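Local coordinates for sesquisabinene B synthase 2 (Santalum album, PDB 6A2A), which probably cyclises farnesyl diphosphate to the sesquiterpene sesquisabinene B, using magnesium or manganese ions as a plant terpene synthase, at residues W226-Y231 and R243-D248; A381-D386 and L423-L428. All coordinates share one frame; numbering follows the deposited sequence.

Contact 1: residues W226-Y231 and R243-D248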
loop_
_atom_site.group_PDB
_atom_site.type_symbol
_atom_site.label_atom_id
_atom_site.label_comp_id
_atom_site.label_asym_id
_atom_site.label_seq_id
_atom_site.Cartn_x
_atom_site.Cartn_y
_atom_site.Cartn_z
ATOM N N TRP A 226 1.995 -30.544 -7.883
ATOM C CA TRP A 226 1.955 -31.668 -8.804
ATOM C C TRP A 226 2.157 -32.973 -8.014
ATOM O O TRP A 226 1.437 -33.975 -8.230
ATOM C CB TRP A 226 3.036 -31.539 -9.867
ATOM C CG TRP A 226 3.033 -32.636 -10.876
ATOM C CD1 TRP A 226 2.248 -32.713 -11.994
ATOM C CD2 TRP A 226 3.789 -33.859 -10.825
ATOM N NE1 TRP A 226 2.524 -33.865 -12.680
ATOM C CE2 TRP A 226 3.469 -34.581 -11.986
ATOM C CE3 TRP A 226 4.740 -34.387 -9.947
ATOM C CZ2 TRP A 226 4.049 -35.820 -12.267
ATOM C CZ3 TRP A 226 5.319 -35.613 -10.232
ATOM C CH2 TRP A 226 4.980 -36.304 -11.376
ATOM N N PHE A 227 3.172 -32.980 -7.151
ATOM C CA PHE A 227 3.548 -34.228 -6.465
ATOM C C PHE A 227 2.496 -34.621 -5.411
ATOM O O PHE A 227 2.415 -35.828 -5.094
ATOM C CB PHE A 227 4.943 -34.101 -5.869
ATOM C CG PHE A 227 5.428 -35.392 -5.293
ATOM C CD1 PHE A 227 5.700 -36.461 -6.117
ATOM C CD2 PHE A 227 5.464 -35.569 -3.927
ATOM C CE1 PHE A 227 6.046 -37.689 -5.557
ATOM C CE2 PHE A 227 5.879 -36.763 -3.376
ATOM C CZ PHE A 227 6.154 -37.825 -4.201
ATOM N N ILE A 228 1.758 -33.697 -4.842
ATOM C CA ILE A 228 0.679 -34.078 -3.907
ATOM C C ILE A 228 -0.287 -35.051 -4.621
ATOM O O ILE A 228 -0.663 -36.076 -4.059
ATOM C CB ILE A 228 -0.031 -32.847 -3.336
ATOM C CG1 ILE A 228 0.794 -32.213 -2.220
ATOM C CG2 ILE A 228 -1.431 -33.189 -2.855
ATOM C CD1 ILE A 228 0.340 -30.826 -1.880
ATOM N N ASP A 229 -0.663 -34.729 -5.853
ATOM C CA ASP A 229 -1.503 -35.617 -6.655
ATOM C C ASP A 229 -0.833 -36.907 -7.037
ATOM O O ASP A 229 -1.451 -37.968 -6.957
ATOM C CB ASP A 229 -1.986 -34.918 -7.914
ATOM C CG ASP A 229 -2.968 -33.837 -7.630
ATOM O OD1 ASP A 229 -3.443 -33.702 -6.506
ATOM O OD2 ASP A 229 -3.178 -33.081 -8.548
ATOM N N THR A 230 0.433 -36.853 -7.456
ATOM C CA THR A 230 1.159 -38.047 -7.844
ATOM C C THR A 230 1.338 -38.966 -6.632
ATOM O O THR A 230 1.137 -40.199 -6.751
ATOM C CB THR A 230 2.498 -37.659 -8.487
ATOM O OG1 THR A 230 2.222 -36.970 -9.713
ATOM C CG2 THR A 230 3.381 -38.855 -8.780
ATOM N N TYR A 231 1.727 -38.385 -5.492
ATOM C CA TYR A 231 2.024 -39.171 -4.288
ATOM C C TYR A 231 0.800 -39.983 -3.822
ATOM O O TYR A 231 0.951 -41.106 -3.288
ATOM C CB TYR A 231 2.415 -38.256 -3.133
ATOM C CG TYR A 231 2.851 -38.963 -1.884
ATOM C CD1 TYR A 231 3.763 -39.995 -1.923
ATOM C CD2 TYR A 231 2.341 -38.584 -0.664
ATOM C CE1 TYR A 231 4.179 -40.622 -0.764
ATOM C CE2 TYR A 231 2.746 -39.199 0.505
ATOM C CZ TYR A 231 3.646 -40.238 0.451
ATOM O OH TYR A 231 4.031 -40.839 1.616
ATOM N N ARG A 243 -1.914 -36.123 4.237
ATOM C CA ARG A 243 -2.873 -35.239 4.830
ATOM C C ARG A 243 -2.205 -33.924 5.265
ATOM O O ARG A 243 -2.769 -32.836 5.041
ATOM C CB ARG A 243 -3.547 -35.928 6.029
ATOM C CG ARG A 243 -4.612 -36.948 5.630
ATOM C CD ARG A 243 -5.083 -37.801 6.816
ATOM N NE ARG A 243 -5.715 -37.003 7.867
ATOM C CZ ARG A 243 -5.520 -37.181 9.172
ATOM N NH1 ARG A 243 -5.983 -36.291 10.037
ATOM N NH2 ARG A 243 -4.827 -38.222 9.605
ATOM N N TYR A 244 -1.048 -33.998 5.904
ATOM C CA TYR A 244 -0.322 -32.808 6.340
ATOM C C TYR A 244 0.101 -31.962 5.113
ATOM O O TYR A 244 0.006 -30.732 5.168
ATOM C CB TYR A 244 0.919 -33.144 7.160
ATOM C CG TYR A 244 1.654 -31.921 7.652
ATOM C CD1 TYR A 244 1.035 -30.975 8.446
ATOM C CD2 TYR A 244 2.945 -31.667 7.241
ATOM C CE1 TYR A 244 1.675 -29.808 8.825
ATOM C CE2 TYR A 244 3.614 -30.516 7.641
ATOM C CZ TYR A 244 2.969 -29.575 8.411
ATOM O OH TYR A 244 3.635 -28.477 8.848
ATOM N N ALA A 245 0.531 -32.620 4.063
ATOM C CA ALA A 245 0.983 -31.954 2.820
ATOM C C ALA A 245 -0.132 -31.110 2.202
ATOM O O ALA A 245 0.094 -29.938 1.813
ATOM C CB ALA A 245 1.502 -32.965 1.820
ATOM N N LYS A 246 -1.345 -31.639 2.190
ATOM C CA LYS A 246 -2.491 -30.909 1.665
ATOM C C LYS A 246 -2.873 -29.751 2.583
ATOM O O LYS A 246 -3.238 -28.656 2.122
ATOM C CB LYS A 246 -3.684 -31.850 1.473
ATOM C CG LYS A 246 -3.452 -32.950 0.445
ATOM C CD LYS A 246 -4.681 -33.805 0.224
ATOM C CE LYS A 246 -4.472 -34.825 -0.865
ATOM N NZ LYS A 246 -5.647 -35.721 -0.973
ATOM N N LEU A 247 -2.816 -29.965 3.900
ATOM C CA LEU A 247 -3.221 -28.950 4.833
ATOM C C LEU A 247 -2.239 -27.764 4.807
ATOM O O LEU A 247 -2.652 -26.594 4.797
ATOM C CB LEU A 247 -3.262 -29.616 6.220
ATOM C CG LEU A 247 -4.185 -29.045 7.288
ATOM C CD1 LEU A 247 -5.608 -28.890 6.802
ATOM C CD2 LEU A 247 -4.174 -29.967 8.500
ATOM N N ASP A 248 -0.965 -28.072 4.917
ATOM C CA ASP A 248 0.096 -27.069 4.882
ATOM C C ASP A 248 0.055 -26.342 3.542
ATOM O O ASP A 248 0.244 -25.123 3.527
ATOM C CB ASP A 248 1.442 -27.650 5.125
ATOM C CG ASP A 248 2.507 -26.585 5.383
ATOM O OD1 ASP A 248 2.469 -25.947 6.462
ATOM O OD2 ASP A 248 3.314 -26.347 4.443
#
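Ile228 meets Ala245 and Lys246 with all three of its outer carbons. Its CG1 faces the methyl of Ala245, with 4.2 Å between CG1 and Ala245 CB, while CD1 reaches past that methyl to the backbone, 3.8 Å from Ala245 O. The branch methyl goes to the other partner: with chi1 at -79°, CG2 of Ile228 stands anti to the backbone N and lies 3.9 Å from Lys246 CG. Lys246 is extended beyond CG, so the same methyl also touches CE. Helices 220-232 and 239-270 are consecutive and run roughly antiparallel here, a helical hairpin within the all-helical terpene synthase fold. CA atoms come closest at Ile228 and Ala245, 7.1 Å apart, a short separation that the small alanine permits. Cut back to an alanine, Ile228 would lose CG1, CG2 and CD1, which is likely to open a gap over Ala245 and leave the Lys246 chain without the methyl it lies against. The end of that chain is tied across the pair, since NZ forms a salt bridge to Glu232 on the first helix. Asp229 OD1 is 6.3 Å from Lys246 NZ and pairs instead with Arg225.

Contact 2: residues A381-D386 and L423-L428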
loop_
_atom_site.group_PDB
_atom_site.type_symbol
_atom_site.label_atom_id
_atom_site.label_comp_id
_atom_site.label_asym_id
_atom_site.label_seq_id
_atom_site.Cartn_x
_atom_site.Cartn_y
_atom_site.Cartn_z
ATOM N N ALA A 381 18.750 2.127 -6.924
ATOM C CA ALA A 381 18.965 3.094 -8.046
ATOM C C ALA A 381 20.047 2.578 -8.994
ATOM O O ALA A 381 19.888 2.636 -10.207
ATOM C CB ALA A 381 19.298 4.470 -7.490
ATOM N N LYS A 382 21.107 2.000 -8.429
ATOM C CA LYS A 382 22.230 1.498 -9.165
ATOM C C LYS A 382 21.843 0.305 -10.046
ATOM O O LYS A 382 22.208 0.274 -11.219
ATOM C CB LYS A 382 23.350 1.080 -8.201
ATOM C CG LYS A 382 24.537 0.430 -8.914
ATOM C CD LYS A 382 25.226 1.356 -9.872
ATOM C CE LYS A 382 26.588 0.809 -10.256
ATOM N NZ LYS A 382 27.104 1.474 -11.472
ATOM N N VAL A 383 21.106 -0.683 -9.493
ATOM C CA VAL A 383 20.768 -1.840 -10.330
ATOM C C VAL A 383 19.785 -1.443 -11.426
ATOM O O VAL A 383 19.871 -1.967 -12.545
ATOM C CB VAL A 383 20.285 -3.062 -9.529
ATOM C CG1 VAL A 383 21.418 -3.534 -8.629
ATOM C CG2 VAL A 383 19.017 -2.769 -8.704
ATOM N N TRP A 384 18.897 -0.489 -11.212
ATOM C CA TRP A 384 18.054 -0.023 -12.315
ATOM C C TRP A 384 18.869 0.725 -13.391
ATOM O O TRP A 384 18.677 0.468 -14.566
ATOM C CB TRP A 384 16.913 0.832 -11.779
ATOM C CG TRP A 384 15.717 -0.013 -11.410
ATOM C CD1 TRP A 384 15.337 -0.431 -10.168
ATOM C CD2 TRP A 384 14.791 -0.636 -12.320
ATOM N NE1 TRP A 384 14.182 -1.187 -10.249
ATOM C CE2 TRP A 384 13.812 -1.312 -11.556
ATOM C CE3 TRP A 384 14.648 -0.636 -13.708
ATOM C CZ2 TRP A 384 12.764 -2.026 -12.140
ATOM C CZ3 TRP A 384 13.606 -1.318 -14.275
ATOM C CH2 TRP A 384 12.628 -1.945 -13.496
ATOM N N SER A 385 19.793 1.577 -12.980
ATOM C CA SER A 385 20.672 2.239 -13.916
ATOM C C SER A 385 21.450 1.194 -14.733
ATOM O O SER A 385 21.442 1.251 -15.939
ATOM C CB SER A 385 21.605 3.179 -13.195
ATOM O OG SER A 385 22.647 3.589 -14.050
ATOM N N ASP A 386 22.007 0.177 -14.081
ATOM C CA ASP A 386 22.747 -0.885 -14.802
ATOM C C ASP A 386 21.811 -1.578 -15.814
ATOM O O ASP A 386 22.183 -1.856 -16.971
ATOM C CB ASP A 386 23.330 -1.892 -13.826
ATOM C CG ASP A 386 24.486 -1.404 -13.004
ATOM O OD1 ASP A 386 25.107 -0.340 -13.318
ATOM O OD2 ASP A 386 24.871 -2.149 -12.038
ATOM N N LEU A 423 18.212 -10.196 -7.869
ATOM C CA LEU A 423 19.045 -10.902 -6.862
ATOM C C LEU A 423 19.742 -9.948 -5.887
ATOM O O LEU A 423 19.747 -10.173 -4.669
ATOM C CB LEU A 423 20.054 -11.834 -7.544
ATOM C CG LEU A 423 19.460 -13.132 -8.102
ATOM C CD1 LEU A 423 20.522 -13.821 -8.911
ATOM C CD2 LEU A 423 18.932 -14.057 -7.041
ATOM N N VAL A 424 20.364 -8.887 -6.395
ATOM C CA VAL A 424 20.977 -7.913 -5.523
ATOM C C VAL A 424 19.928 -7.306 -4.606
ATOM O O VAL A 424 20.184 -7.143 -3.390
ATOM C CB VAL A 424 21.713 -6.840 -6.320
ATOM C CG1 VAL A 424 22.128 -5.675 -5.446
ATOM C CG2 VAL A 424 22.872 -7.439 -7.099
ATOM N N THR A 425 18.734 -7.027 -5.130
ATOM C CA THR A 425 17.666 -6.527 -4.275
ATOM C C THR A 425 17.337 -7.550 -3.180
ATOM O O THR A 425 17.208 -7.194 -2.028
ATOM C CB THR A 425 16.428 -6.136 -5.081
ATOM O OG1 THR A 425 16.816 -5.118 -6.023
ATOM C CG2 THR A 425 15.319 -5.618 -4.191
ATOM N N SER A 426 17.202 -8.823 -3.542
ATOM C CA SER A 426 16.897 -9.862 -2.575
ATOM C C SER A 426 17.960 -9.930 -1.462
ATOM O O SER A 426 17.609 -10.213 -0.312
ATOM C CB SER A 426 16.689 -11.174 -3.252
ATOM O OG SER A 426 17.890 -11.870 -3.603
ATOM N N TYR A 427 19.220 -9.748 -1.840
ATOM C CA TYR A 427 20.341 -9.782 -0.901
ATOM C C TYR A 427 20.263 -8.580 0.063
ATOM O O TYR A 427 20.379 -8.733 1.309
ATOM C CB TYR A 427 21.656 -9.805 -1.665
ATOM C CG TYR A 427 22.878 -9.794 -0.779
ATOM C CD1 TYR A 427 23.460 -10.981 -0.371
ATOM C CD2 TYR A 427 23.531 -8.614 -0.468
ATOM C CE1 TYR A 427 24.627 -10.996 0.383
ATOM C CE2 TYR A 427 24.709 -8.609 0.283
ATOM C CZ TYR A 427 25.247 -9.800 0.725
ATOM O OH TYR A 427 26.414 -9.759 1.447
ATOM N N LEU A 428 20.071 -7.377 -0.507
ATOM C CA LEU A 428 19.843 -6.171 0.290
ATOM C C LEU A 428 18.798 -6.382 1.396
ATOM O O LEU A 428 18.977 -5.922 2.570
ATOM C CB LEU A 428 19.367 -5.049 -0.636
ATOM C CG LEU A 428 18.756 -3.834 0.057
ATOM C CD1 LEU A 428 19.789 -3.039 0.811
ATOM C CD2 LEU A 428 18.046 -2.930 -0.946
#
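Leu423 O, on the helix that brings Val424 and Thr425 against Val383, accepts two bonds. One is the usual helical bond from Tyr427 N, at 2.9 Å; the other comes from Ser426 OG, 2.7 Å from Leu423 O. The serine donor approaches at a C=O...OG angle of 120° and is tilted 17° from the carbonyl plane. A chi1 of 80° is what folds OG back toward the preceding turn. The setting is the all-helical class I terpene synthase fold, where helices 377-400 and 419-430 pack roughly antiparallel within the metal-binding domain. They touch through a few small, branched side chains, with the CA atoms of Val383 and Val424 7.7 Å apart. Val383 does the touching from its helix, one methyl to each partner. Its CG1 lies anti to the carbonyl carbon and meets Val424 CG1 at 3.9 Å, and Val424 CB is almost as near. These two valines cross obliquely and meet methyl to methyl. Asn443 of helix 436-443 spans both sides, touching Val424 and donating through ND2 to Asp386 OD2. The other carboxylate oxygen, Asp386 OD1, makes a salt bridge with Lys382 NZ one turn earlier, at 3.3 Å and weak as a hydrogen bond. On the other branch of Val383, CG2 faces the hydroxyl of Thr425, which is hydrogen-bonded to Asn421 O in its own helix; OG1 of Thr425 thus meets CG2 of Val383 only as a neighbour, at 4.2 Å.

Overall arrangement
Contacts 1 and 2 lie on opposite sides of the chain's centre, their own centres 36 Å apart and their nearest atoms about 22 Å apart, so neither touches the other. They follow in series along the chain: contact 1 joins consecutive helices, whereas the segments of contact 2 are separated by 36 mostly helical residues. Both lie away from the metal site, but contact 2 shares one helix with it and leans on another. Helix 377-400 carries Glu394, and helix 299-321, which bears Asp316 and Asp320, is touched by Trp384 from one segment and by Thr425 and Ser426 from the other. Those three acidic residues bind one magnesium ion and Asn460 another; this chain holds neither.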